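Long-range contact in uncharacterized protein (Bacteroides eggerthii, PDB 4FTD), which is of unknown function but combines a six-bladed beta-propeller with an immunoglobulin-like part and may act in carbohydrate metabolism: residues A[297-302]-A[314-319]. Sequence-based numbering, arbitrary orientation.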
loop_
_atom_site.group_PDB
_atom_site.type_symbol
_atom_site.label_atom_id
_atom_site.label_comp_id
_atom_site.label_asym_id
_atom_site.label_seq_id
_atom_site.Cartn_x
_atom_site.Cartn_y
_atom_site.Cartn_z
ATOM N N THR A 297 -4.655 -20.305 11.361
ATOM C CA THR A 297 -5.653 -19.891 12.360
ATOM C C THR A 297 -6.920 -19.337 11.697
ATOM O O THR A 297 -7.092 -19.339 10.462
ATOM C CB THR A 297 -5.110 -18.867 13.418
ATOM O OG1 THR A 297 -5.077 -17.551 12.832
ATOM C CG2 THR A 297 -3.708 -19.265 13.948
HETATM N N MSE A 298 -7.832 -18.852 12.529
HETATM C CA MSE A 298 -9.020 -18.158 12.035
HETATM C C MSE A 298 -8.747 -16.775 11.427
HETATM O O MSE A 298 -9.648 -16.246 10.753
HETATM C CB MSE A 298 -10.011 -17.981 13.161
HETATM C CG MSE A 298 -9.440 -17.128 14.321
HETATM SE SE MSE A 298 -10.848 -16.709 15.534
HETATM C CE MSE A 298 -11.724 -15.323 14.563
ATOM N N VAL A 299 -7.569 -16.183 11.722
ATOM C CA VAL A 299 -7.121 -14.881 11.182
ATOM C C VAL A 299 -6.146 -15.154 10.052
ATOM O O VAL A 299 -4.950 -15.329 10.253
ATOM C CB VAL A 299 -6.514 -13.952 12.254
ATOM C CG1 VAL A 299 -6.289 -12.519 11.687
ATOM C CG2 VAL A 299 -7.430 -13.939 13.486
ATOM N N THR A 300 -6.695 -15.206 8.839
ATOM C CA THR A 300 -5.953 -15.612 7.629
ATOM C C THR A 300 -6.691 -15.043 6.413
ATOM O O THR A 300 -7.907 -14.772 6.483
ATOM C CB THR A 300 -5.854 -17.151 7.531
ATOM O OG1 THR A 300 -5.052 -17.546 6.413
ATOM C CG2 THR A 300 -7.256 -17.788 7.463
ATOM N N ASN A 301 -5.953 -14.841 5.322
ATOM C CA ASN A 301 -6.486 -14.253 4.127
ATOM C C ASN A 301 -5.755 -14.745 2.923
ATOM O O ASN A 301 -4.595 -15.076 3.007
ATOM C CB ASN A 301 -6.318 -12.728 4.137
ATOM C CG ASN A 301 -7.148 -12.003 5.202
ATOM O OD1 ASN A 301 -6.605 -11.613 6.211
ATOM N ND2 ASN A 301 -8.456 -11.812 4.965
ATOM N N VAL A 302 -6.447 -14.681 1.802
ATOM C CA VAL A 302 -5.999 -15.112 0.475
ATOM C C VAL A 302 -6.427 -14.028 -0.542
ATOM O O VAL A 302 -7.629 -13.876 -0.829
ATOM C CB VAL A 302 -6.592 -16.501 0.064
ATOM C CG1 VAL A 302 -6.120 -16.889 -1.346
ATOM C CG2 VAL A 302 -6.185 -17.629 1.036
ATOM N N SER A 314 -1.647 -15.579 3.743
ATOM C CA SER A 314 -0.978 -15.481 5.020
ATOM C C SER A 314 -1.962 -15.639 6.174
ATOM O O SER A 314 -3.214 -15.586 5.999
ATOM C CB SER A 314 -0.150 -14.193 5.154
ATOM O OG SER A 314 -0.956 -13.075 5.514
ATOM N N GLY A 315 -1.361 -15.856 7.348
ATOM C CA GLY A 315 -2.074 -16.058 8.606
ATOM C C GLY A 315 -1.146 -15.795 9.789
ATOM O O GLY A 315 0.025 -15.394 9.620
ATOM N N ILE A 316 -1.654 -16.048 10.980
ATOM C CA ILE A 316 -0.942 -15.739 12.209
ATOM C C ILE A 316 0.422 -16.398 12.259
ATOM O O ILE A 316 1.411 -15.733 12.565
ATOM C CB ILE A 316 -1.807 -16.007 13.477
ATOM C CG1 ILE A 316 -3.093 -15.143 13.448
ATOM C CG2 ILE A 316 -1.026 -15.697 14.734
ATOM C CD1 ILE A 316 -2.885 -13.635 13.329
ATOM N N ARG A 317 0.469 -17.678 11.933
ATOM C CA ARG A 317 1.734 -18.429 11.864
ATOM C C ARG A 317 2.002 -18.990 10.457
ATOM O O ARG A 317 2.638 -20.040 10.309
ATOM C CB ARG A 317 1.756 -19.549 12.923
ATOM C CG ARG A 317 1.766 -19.022 14.355
ATOM C CD ARG A 317 1.798 -20.168 15.354
ATOM N NE ARG A 317 0.596 -20.989 15.289
ATOM C CZ ARG A 317 -0.606 -20.644 15.776
ATOM N NH1 ARG A 317 -0.817 -19.475 16.381
ATOM N NH2 ARG A 317 -1.618 -21.466 15.646
ATOM N N VAL A 318 1.502 -18.294 9.435
ATOM C CA VAL A 318 1.770 -18.597 8.033
ATOM C C VAL A 318 2.355 -17.314 7.416
ATOM O O VAL A 318 1.621 -16.321 7.199
ATOM C CB VAL A 318 0.525 -19.072 7.232
ATOM C CG1 VAL A 318 0.910 -19.253 5.756
ATOM C CG2 VAL A 318 -0.049 -20.398 7.804
ATOM N N PRO A 319 3.679 -17.300 7.159
ATOM C CA PRO A 319 4.281 -16.176 6.428
ATOM C C PRO A 319 3.611 -16.000 5.076
ATOM O O PRO A 319 3.069 -16.966 4.554
ATOM C CB PRO A 319 5.735 -16.620 6.203
ATOM C CG PRO A 319 5.962 -17.750 7.115
ATOM C CD PRO A 319 4.639 -18.391 7.373
#
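Asn301 and Ser314 form an antiparallel hydrogen-bonded pair in the hairpin of strands 300-304 and 311-315, the first two strands of a four-stranded antiparallel propeller blade. Asn301 N gives its hydrogen to Ser314 O at 2.9 Å, and Ser314 N returns one to Asn301 O. Ser314 O takes a second bond from Thr300 OG1 at 2.7 Å. This hydroxyl, set anti to the backbone N (chi1 -176°), approaches from above the carbonyl plane, whereas Asn301 N comes nearly along the C=O axis; two donors thus grip Ser314 O. Trp313 NE1 also bonds to Thr300 OG1. Next along the hairpin, Thr300 faces Gly315 in a non-hydrogen-bonded pair with CA atoms 4.0 Å apart. Gly315 opens the type I turn ending at Val318, which leads into strand 318-323. On that turn Ile316 reaches back over the loop entering the hairpin. Its CB lies near Thr297 OG1 and CG2, CG1 comes to 3.2 Å from Thr297 OG1, and CD1 ends against Val299 CB and CG1. The bond from Ile316 N to Val299 O is weak. Thr297 OG1 accepts a hydrogen from Val299 N at 3.1 Å, an ST turn. An alanine at Thr297 would probably leave Val299 N without this acceptor and open a gap beside Ile316 CG1. The side chain of Arg317, the next residue after Ile316, crosses that of Thr297 at about a right angle; its NE forms a salt bridge with Asp295, and its NH2 stops 3.5 Å from Thr297 CG2.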